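Probable transcriptional regulator PhnF (Escherichia coli, PDB 2FA1) probably acts as a DNA-binding transcriptional regulator encoded in an operon for alkylphosphonate uptake and C-P lyase, this chain being its C-terminal effector-binding UTRA domain. Local coordinates at residues H35-L40 with P141-V146; L98-R104 with R130-D136. All coordinates share one frame; numbering follows the deposited sequence. Where two conformers were deposited one is given.

Contact 1: residues H35-L40 with P141-V146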
ATOM      1  N   HIS A  35      14.471  15.928   2.792  1.00 26.63           N
ATOM      2  CA  HIS A  35      13.315  15.005   3.007  1.00 26.26           C
ATOM      3  C   HIS A  35      13.417  14.303   4.348  1.00 22.95           C
ATOM      4  O   HIS A  35      12.391  14.139   5.048  1.00 23.78           O
ATOM      5  CB  HIS A  35      12.945  14.053   1.769  1.00 28.38           C
ATOM      6  CG  HIS A  35      13.510  12.633   1.768  1.00 35.21           C
ATOM      7  ND1 HIS A  35      12.708  11.507   1.614  1.00 40.57           N
ATOM      8  CD2 HIS A  35      14.787  12.172   1.734  1.00 39.61           C
ATOM      9  CE1 HIS A  35      13.465  10.418   1.592  1.00 40.13           C
ATOM     10  NE2 HIS A  35      14.733  10.795   1.671  1.00 38.58           N
ATOM     11  N   VAL A  36      14.626  13.865   4.675  1.00 22.45           N
ATOM     12  CA  VAL A  36      14.822  13.153   5.941  1.00 19.93           C
ATOM     13  C   VAL A  36      14.587  14.103   7.153  1.00 20.60           C
ATOM     14  O   VAL A  36      13.895  13.746   8.145  1.00 19.82           O
ATOM     15  CB  VAL A  36      16.222  12.488   6.040  1.00 20.38           C
ATOM     16  CG1 VAL A  36      16.498  11.963   7.493  1.00 17.73           C
ATOM     17  CG2 VAL A  36      16.349  11.353   5.044  1.00 18.56           C
ATOM     18  N   ALA A  37      15.208  15.250   7.094  1.00 21.76           N
ATOM     19  CA  ALA A  37      14.992  16.298   8.140  1.00 24.06           C
ATOM     20  C   ALA A  37      13.504  16.702   8.298  1.00 24.59           C
ATOM     21  O   ALA A  37      12.964  16.788   9.436  1.00 25.59           O
ATOM     22  CB  ALA A  37      15.871  17.492   7.847  1.00 23.65           C
ATOM     23  N   ASP A  38      12.785  16.907   7.180  1.00 23.85           N
ATOM     24  CA  ASP A  38      11.329  17.138   7.285  1.00 23.90           C
ATOM     25  C   ASP A  38      10.579  16.044   7.914  1.00 23.14           C
ATOM     26  O   ASP A  38       9.721  16.268   8.701  1.00 24.10           O
ATOM     27  CB  ASP A  38      10.671  17.345   5.912  1.00 25.02           C
ATOM     28  CG  ASP A  38      10.744  18.809   5.416  1.00 32.60           C
ATOM     29  OD1 ASP A  38      10.875  19.739   6.272  1.00 40.97           O
ATOM     30  OD2 ASP A  38      10.721  18.998   4.174  1.00 36.27           O
ATOM     31  N   ALA A  39      10.887  14.789   7.567  1.00 20.31           N
ATOM     32  CA  ALA A  39      10.185  13.715   8.149  1.00 18.92           C
ATOM     33  C   ALA A  39      10.385  13.609   9.689  1.00 17.56           C
ATOM     34  O   ALA A  39       9.462  13.235  10.405  1.00 21.02           O
ATOM     35  CB  ALA A  39      10.679  12.425   7.450  1.00 19.56           C
ATOM     36  N   LEU A  40      11.643  13.810  10.110  1.00 18.03           N
ATOM     37  CA  LEU A  40      12.084  13.624  11.517  1.00 17.81           C
ATOM     38  C   LEU A  40      11.805  14.893  12.304  1.00 21.66           C
ATOM     39  O   LEU A  40      11.989  14.898  13.518  1.00 24.16           O
ATOM     40  CB  LEU A  40      13.596  13.378  11.559  1.00 16.47           C
ATOM     41  CG  LEU A  40      13.846  11.882  11.172  1.00 14.82           C
ATOM     42  CD1 LEU A  40      15.357  11.697  11.068  1.00 17.90           C
ATOM     43  CD2 LEU A  40      13.203  10.927  12.040  1.00 16.54           C
ATOM     44  N   PRO A 141       9.058  12.312  15.699  1.00 35.00           N
ATOM     45  CA  PRO A 141       9.210  10.859  15.388  1.00 31.18           C
ATOM     46  C   PRO A 141      10.603  10.361  15.805  1.00 26.70           C
ATOM     47  O   PRO A 141      11.521  11.190  15.964  1.00 25.93           O
ATOM     48  CB  PRO A 141       9.057  10.758  13.860  1.00 31.75           C
ATOM     49  CG  PRO A 141       8.640  12.124  13.398  1.00 34.59           C
ATOM     50  CD  PRO A 141       8.843  13.152  14.501  1.00 34.42           C
ATOM     51  N   ALA A 142      10.718   9.040  15.962  1.00 22.82           N
ATOM     52  CA  ALA A 142      11.979   8.422  16.334  1.00 18.87           C
ATOM     53  C   ALA A 142      12.694   8.036  15.047  1.00 17.87           C
ATOM     54  O   ALA A 142      13.918   8.106  14.969  1.00 15.76           O
ATOM     55  CB  ALA A 142      11.774   7.188  17.236  1.00 19.00           C
ATOM     56  N   GLU A 143      11.921   7.617  14.040  1.00 15.89           N
ATOM     57  CA  GLU A 143      12.561   6.921  12.884  1.00 14.42           C
ATOM     58  C   GLU A 143      11.716   7.194  11.637  1.00 15.43           C
ATOM     59  O   GLU A 143      10.473   7.160  11.743  1.00 15.87           O
ATOM     60  CB  GLU A 143      12.619   5.420  13.069  1.00 15.24           C
ATOM     61  CG  GLU A 143      13.276   4.606  11.834  1.00 16.73           C
ATOM     62  CD  GLU A 143      12.703   3.251  11.632  1.00 23.52           C
ATOM     63  OE1 GLU A 143      13.389   2.382  11.108  1.00 22.14           O
ATOM     64  OE2 GLU A 143      11.510   2.986  11.856  1.00 28.38           O
ATOM     65  N   TYR A 144      12.413   7.456  10.525  1.00 13.25           N
ATOM     66  CA  TYR A 144      11.758   7.613   9.209  1.00 13.58           C
ATOM     67  C   TYR A 144      12.376   6.471   8.378  1.00 14.41           C
ATOM     68  O   TYR A 144      13.627   6.396   8.344  1.00 13.71           O
ATOM     69  CB  TYR A 144      12.241   8.908   8.628  1.00 13.91           C
ATOM     70  CG  TYR A 144      11.881   9.163   7.187  1.00 13.88           C
ATOM     71  CD1 TYR A 144      10.561   8.897   6.750  1.00 14.63           C
ATOM     72  CD2 TYR A 144      12.806   9.666   6.302  1.00 16.24           C
ATOM     73  CE1 TYR A 144      10.150   9.236   5.361  1.00 15.08           C
ATOM     74  CE2 TYR A 144      12.413   9.949   4.926  1.00 16.37           C
ATOM     75  CZ  TYR A 144      11.110   9.726   4.509  1.00 18.92           C
ATOM     76  OH  TYR A 144      10.690  10.012   3.200  1.00 19.76           O
ATOM     77  N   SER A 145      11.510   5.698   7.688  1.00 13.52           N
ATOM     78  CA  SER A 145      12.115   4.621   6.873  1.00 13.67           C
ATOM     79  C   SER A 145      11.521   4.684   5.491  1.00 14.82           C
ATOM     80  O   SER A 145      10.342   5.031   5.324  1.00 12.49           O
ATOM     81  CB  SER A 145      11.891   3.276   7.491  1.00 17.49           C
ATOM     82  OG  SER A 145      10.588   2.836   7.368  1.00 18.56           O
ATOM     83  N   VAL A 146      12.321   4.297   4.500  1.00 12.93           N
ATOM     84  CA  VAL A 146      11.845   4.314   3.137  1.00 11.97           C
ATOM     85  C   VAL A 146      12.222   2.947   2.568  1.00 13.48           C
ATOM     86  O   VAL A 146      13.435   2.673   2.455  1.00 13.19           O
ATOM     87  CB  VAL A 146      12.630   5.359   2.336  1.00 13.16           C
ATOM     88  CG1 VAL A 146      12.144   5.426   0.771  1.00 16.04           C
ATOM     89  CG2 VAL A 146      12.616   6.779   3.035  1.00 16.86           C
TER
HETATM   90  O   HOH W   1      13.336  14.106  15.542  1.00 27.26           O
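Tyr144 meets Ala39 in a CH-pi contact, the strand's tyrosine packing its ring face against a helix methyl. The methyl CB of Ala39 stands 3.5 Å from the centroid of the Tyr144 ring, only 12° off the ring normal, so it sits squarely over one face. Round the same ring, Val36 brings CG2 to 4.1 Å from CD2 of Tyr144. Beyond it the rings of His35 and Tyr144 form an offset edge-to-face pair, the edge of the tyrosine turned to the histidine face, with centroids 5.2 Å apart. Back at the root of the tyrosine, Leu40 CD2 packs 4.1 Å from CB of Tyr144 and also touches the backbone leading into it. The torsion chi1 of Tyr144, 170°, sends CG away from its own backbone N and brings the ring up against the methyl of Ala39.

Pro141 closes the C-terminal end of this patch: its CG lies 3.3 Å from Ala39 O, and its CD faces Leu40 O. One water donates to Leu40 O at 2.6 Å and, weakly, to Pro141 O, linking the carbonyl of Leu40 to that of Pro141. Behind this shell, Ala142 and Glu143 both face Asn133 in a classic beta bulge. Glu143 points away from the helix, where Asn133, His67 and His87 hold its carboxylate by hydrogen bonds. The hydroxyl of Tyr144 is hydrogen-bonded to Arg130, and Met3 of the second subunit packs on the same tyrosine.

The chemistry implies that apolar contacts hold helix 34-40 against the central antiparallel sheet, while the hydrogen bond between Tyr144 OH and Arg130 probably restrains the tilt of the ring.

Contact 2: residues L98-R104 with R130-D136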
ATOM      1  N   LEU A  98       8.883   0.624  18.531  1.00 25.34           N
ATOM      2  CA  LEU A  98       8.412   1.742  17.779  1.00 26.56           C
ATOM      3  C   LEU A  98       6.999   1.477  17.289  1.00 26.27           C
ATOM      4  O   LEU A  98       6.671   0.321  16.945  1.00 28.36           O
ATOM      5  CB  LEU A  98       9.320   1.914  16.549  1.00 25.39           C
ATOM      6  CG  LEU A  98      10.731   2.107  16.981  1.00 25.22           C
ATOM      7  CD1 LEU A  98      11.729   1.838  15.786  1.00 24.69           C
ATOM      8  CD2 LEU A  98      10.761   3.495  17.485  1.00 20.24           C
ATOM      9  N   ARG A  99       6.179   2.513  17.284  0.50 26.90           N
ATOM     10  CA  ARG A  99       4.828   2.426  16.746  0.50 27.56           C
ATOM     11  C   ARG A  99       4.632   3.489  15.669  0.50 26.84           C
ATOM     12  O   ARG A  99       5.060   4.636  15.784  0.50 27.79           O
ATOM     13  CB  ARG A  99       3.790   2.609  17.851  0.50 28.14           C
ATOM     14  CG  ARG A  99       3.744   1.455  18.827  0.50 30.34           C
ATOM     15  CD  ARG A  99       2.968   0.271  18.265  0.50 33.50           C
ATOM     16  NE  ARG A  99       3.563  -1.010  18.644  0.50 36.56           N
ATOM     17  CZ  ARG A  99       4.277  -1.230  19.748  0.50 35.01           C
ATOM     18  NH1 ARG A  99       4.477  -0.267  20.651  0.50 35.94           N
ATOM     19  NH2 ARG A  99       4.769  -2.438  19.962  0.50 35.34           N
ATOM     20  N   ARG A 100       3.927   3.062  14.647  1.00 27.38           N
ATOM     21  CA  ARG A 100       3.744   3.787  13.396  1.00 26.49           C
ATOM     22  C   ARG A 100       2.785   4.985  13.552  1.00 25.83           C
ATOM     23  O   ARG A 100       1.697   4.855  14.130  1.00 27.39           O
ATOM     24  CB  ARG A 100       3.194   2.766  12.439  1.00 25.51           C
ATOM     25  CG  ARG A 100       2.899   3.220  11.030  1.00 28.87           C
ATOM     26  CD  ARG A 100       4.013   2.962  10.062  1.00 29.08           C
ATOM     27  NE  ARG A 100       4.477   1.577  10.128  1.00 28.16           N
ATOM     28  CZ  ARG A 100       4.106   0.635   9.281  1.00 27.80           C
ATOM     29  NH1 ARG A 100       3.366   0.969   8.242  1.00 24.61           N
ATOM     30  NH2 ARG A 100       4.541  -0.640   9.423  1.00 26.65           N
ATOM     31  N   SER A 101       3.145   6.139  13.053  1.00 24.00           N
ATOM     32  CA  SER A 101       2.140   7.185  12.996  1.00 25.12           C
ATOM     33  C   SER A 101       1.560   7.358  11.624  1.00 24.55           C
ATOM     34  O   SER A 101       0.336   7.605  11.469  1.00 24.70           O
ATOM     35  CB  SER A 101       2.616   8.549  13.492  1.00 25.32           C
ATOM     36  OG  SER A 101       3.588   9.139  12.678  1.00 28.22           O
ATOM     37  N   GLN A 102       2.428   7.293  10.622  1.00 21.64           N
ATOM     38  CA  GLN A 102       1.945   7.622   9.285  1.00 19.92           C
ATOM     39  C   GLN A 102       2.636   6.674   8.319  1.00 17.55           C
ATOM     40  O   GLN A 102       3.765   6.250   8.562  1.00 15.83           O
ATOM     41  CB  GLN A 102       2.434   9.037   8.937  1.00 20.43           C
ATOM     42  CG  GLN A 102       1.859  10.130   9.787  1.00 29.54           C
ATOM     43  CD  GLN A 102       2.126  11.494   9.179  1.00 35.90           C
ATOM     44  OE1 GLN A 102       1.258  12.378   9.210  1.00 44.68           O
ATOM     45  NE2 GLN A 102       3.312  11.670   8.579  1.00 39.11           N
ATOM     46  N   THR A 103       1.917   6.322   7.225  1.00 17.38           N
ATOM     47  CA  THR A 103       2.469   5.453   6.157  1.00 16.21           C
ATOM     48  C   THR A 103       2.110   6.157   4.846  1.00 15.95           C
ATOM     49  O   THR A 103       0.976   6.715   4.734  1.00 14.85           O
ATOM     50  CB  THR A 103       1.865   4.038   6.167  1.00 18.66           C
ATOM     51  OG1 THR A 103       2.038   3.400   7.449  1.00 18.61           O
ATOM     52  CG2 THR A 103       2.537   3.132   5.079  1.00 19.74           C
ATOM     53  N   ARG A 104       3.063   6.182   3.883  1.00 10.88           N
ATOM     54  CA  ARG A 104       2.733   6.649   2.516  1.00 11.44           C
ATOM     55  C   ARG A 104       3.163   5.523   1.567  1.00 12.64           C
ATOM     56  O   ARG A 104       4.305   5.086   1.676  1.00 13.85           O
ATOM     57  CB  ARG A 104       3.409   7.900   2.161  1.00 11.67           C
ATOM     58  CG  ARG A 104       2.770   9.123   2.896  1.00 16.76           C
ATOM     59  CD  ARG A 104       3.326  10.437   2.231  1.00 19.96           C
ATOM     60  NE  ARG A 104       2.408  11.504   2.551  1.00 27.77           N
ATOM     61  CZ  ARG A 104       1.552  12.094   1.698  1.00 25.89           C
ATOM     62  NH1 ARG A 104       1.476  11.788   0.396  1.00 22.71           N
ATOM     63  NH2 ARG A 104       0.765  13.034   2.192  1.00 29.57           N
ATOM     64  N   ARG A 130       6.822   4.434   2.872  1.00 13.57           N
ATOM     65  CA  ARG A 130       7.620   5.400   3.690  1.00 14.64           C
ATOM     66  C   ARG A 130       6.834   5.534   4.968  1.00 15.21           C
ATOM     67  O   ARG A 130       5.567   5.622   4.966  1.00 15.34           O
ATOM     68  CB  ARG A 130       7.738   6.767   3.035  1.00 14.71           C
ATOM     69  CG  ARG A 130       8.516   6.756   1.670  1.00 17.33           C
ATOM     70  CD  ARG A 130       8.853   8.084   1.171  1.00 23.19           C
ATOM     71  NE  ARG A 130       7.676   8.724   0.633  1.00 24.23           N
ATOM     72  CZ  ARG A 130       7.290   9.982   0.879  1.00 30.83           C
ATOM     73  NH1 ARG A 130       7.989  10.796   1.643  1.00 26.75           N
ATOM     74  NH2 ARG A 130       6.195  10.446   0.271  1.00 29.30           N
ATOM     75  N   THR A 131       7.537   5.416   6.098  1.00 15.69           N
ATOM     76  CA  THR A 131       6.821   5.371   7.373  1.00 16.57           C
ATOM     77  C   THR A 131       7.487   6.263   8.409  1.00 14.37           C
ATOM     78  O   THR A 131       8.651   6.398   8.400  1.00 13.83           O
ATOM     79  CB  THR A 131       6.694   3.934   7.924  1.00 17.66           C
ATOM     80  OG1 THR A 131       7.951   3.412   8.357  1.00 21.82           O
ATOM     81  CG2 THR A 131       6.185   2.900   6.868  1.00 16.64           C
ATOM     82  N   LEU A 132       6.698   6.879   9.302  1.00 16.48           N
ATOM     83  CA  LEU A 132       7.169   7.605  10.478  1.00 18.05           C
ATOM     84  C   LEU A 132       6.737   6.815  11.704  1.00 19.04           C
ATOM     85  O   LEU A 132       5.545   6.357  11.835  1.00 19.55           O
ATOM     86  CB  LEU A 132       6.478   8.984  10.574  1.00 18.15           C
ATOM     87  CG  LEU A 132       7.163  10.001   9.705  1.00 26.02           C
ATOM     88  CD1 LEU A 132       6.402  11.331   9.914  1.00 30.98           C
ATOM     89  CD2 LEU A 132       8.638  10.177  10.075  1.00 25.25           C
ATOM     90  N   ASN A 133       7.717   6.602  12.602  1.00 20.07           N
ATOM     91  CA  ASN A 133       7.554   5.717  13.746  1.00 20.29           C
ATOM     92  C   ASN A 133       8.014   6.502  14.968  1.00 21.48           C
ATOM     93  O   ASN A 133       8.852   7.427  14.868  1.00 21.19           O
ATOM     94  CB  ASN A 133       8.418   4.445  13.622  1.00 20.42           C
ATOM     95  CG  ASN A 133       7.979   3.551  12.490  1.00 24.41           C
ATOM     96  OD1 ASN A 133       6.843   3.089  12.403  1.00 25.07           O
ATOM     97  ND2 ASN A 133       8.909   3.291  11.569  1.00 24.70           N
ATOM     98  N   HIS A 134       7.360   6.187  16.086  1.00 23.80           N
ATOM     99  CA  HIS A 134       7.461   6.999  17.332  1.00 25.04           C
ATOM    100  C   HIS A 134       7.679   6.055  18.492  1.00 24.18           C
ATOM    101  O   HIS A 134       7.274   4.893  18.429  1.00 24.62           O
ATOM    102  CB  HIS A 134       6.110   7.734  17.541  1.00 25.76           C
ATOM    103  CG  HIS A 134       5.943   8.916  16.614  1.00 30.57           C
ATOM    104  ND1 HIS A 134       5.430   8.789  15.333  1.00 32.21           N
ATOM    105  CD2 HIS A 134       6.265  10.225  16.761  1.00 33.21           C
ATOM    106  CE1 HIS A 134       5.427   9.978  14.748  1.00 31.62           C
ATOM    107  NE2 HIS A 134       5.921  10.866  15.587  1.00 36.29           N
ATOM    108  N   ARG A 135       8.439   6.529  19.476  1.00 27.67           N
ATOM    109  CA  ARG A 135       8.474   5.856  20.782  1.00 31.70           C
ATOM    110  C   ARG A 135       7.182   6.327  21.427  1.00 33.54           C
ATOM    111  O   ARG A 135       6.903   7.563  21.508  1.00 34.58           O
ATOM    112  CB  ARG A 135       9.636   6.309  21.663  1.00 31.12           C
ATOM    113  CG  ARG A 135      10.970   6.087  21.085  1.00 29.41           C
ATOM    114  CD  ARG A 135      12.082   6.624  22.041  1.00 34.75           C
ATOM    115  NE  ARG A 135      11.845   6.143  23.400  1.00 32.32           N
ATOM    116  CZ  ARG A 135      12.730   6.196  24.401  1.00 33.47           C
ATOM    117  NH1 ARG A 135      13.913   6.768  24.215  1.00 24.45           N
ATOM    118  NH2 ARG A 135      12.390   5.698  25.602  1.00 35.33           N
ATOM    119  N   ASP A 136       6.382   5.343  21.804  0.50 35.60           N
ATOM    120  CA  ASP A 136       5.236   5.539  22.705  0.50 37.74           C
ATOM    121  C   ASP A 136       5.065   6.992  23.151  0.50 38.58           C
ATOM    122  O   ASP A 136       5.734   7.463  24.092  0.50 39.62           O
ATOM    123  CB  ASP A 136       5.373   4.620  23.915  0.50 37.04           C
ATOM    124  CG  ASP A 136       4.781   3.241  23.674  0.50 38.07           C
ATOM    125  OD1 ASP A 136       3.782   2.913  24.365  0.50 39.60           O
ATOM    126  OD2 ASP A 136       5.306   2.495  22.815  0.50 32.82           O
TER
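Thr131 places its CG2 over one face of the Arg100 guanidinium, 3.7 Å from NH1, while Asn133 OD1 lies at the edge of that group. The guanidinium and amide planes are 78° apart, and Gln16 mediates between them, bonding to Arg100 NE and Asn133 OD1; Asn133 ND2 is hydrogen-bonded to Glu143 OE2. At another corner Arg100 NH1 donates to Thr103 OG1 at 2.9 Å, with the oxygen almost in the guanidinium plane, and NH2 reaches Leu13 O. Thr103 OG1 is also hydrogen-bonded to His160 of the second subunit. Arg100 gets there by a chain that leaves with CG opposite the backbone N (chi1 -180°) and then folds at the next two bonds, which lays the guanidinium along its own strand toward Thr103. On the other face of the ladder, His134 NE2 has a weak bond to Ser139 O, and Gln102 NE2 lies 3.4 Å from Leu132 CD1, the two side chains running side by side.

A second pair of flat groups, the guanidiniums of Arg104 and Arg130, have planes 42° apart, with Arg104 NE 4.5 Å from Arg130 NH2.

Between the two faces the antiparallel strands pair at Arg99 with His134 and at Arg104 with Arg130. Between these pairs Ser101 and Gln102 both face Leu132 in a classic beta bulge: Leu132 O takes a 2.7 Å bond from Ser101 N and a weak one from Gln102 N, and Gln102 O receives Leu132 N at 3.1 Å.

Residues 102-104 also pair with a strand of the second subunit, continuing the sheet across the interface. The chemistry implies that Glu155 of the second subunit, salt-bridged to Arg104 and Arg130 through one carboxylate oxygen each, probably offsets their like charge and ties this corner to the partner chain.

Overall arrangement
Contact 1 packs a helix on the antiparallel sheet and contact 2 is a pairing within it, their centres about 9 Å apart. Strands 125-135 and 143-150 are neighbours in the sheet, so contact 1 adds a helix to one strand and contact 2 adds the outer strand 98-109 to the other. The joint is both polar and apolar: Asn133 ND2 of contact 2 lies 2.6 Å from Glu143 OE2 of contact 1, Asn133 O lies 2.7 Å from Ala142 N, and Leu132 CD2 packs 3.2 Å from Ala39 O. Each strand pairing of 143-150 and 98-109 against 125-135 contains a classic bulge. Both contacts reach the second subunit, a strand of which continues the sheet from residues 102-104.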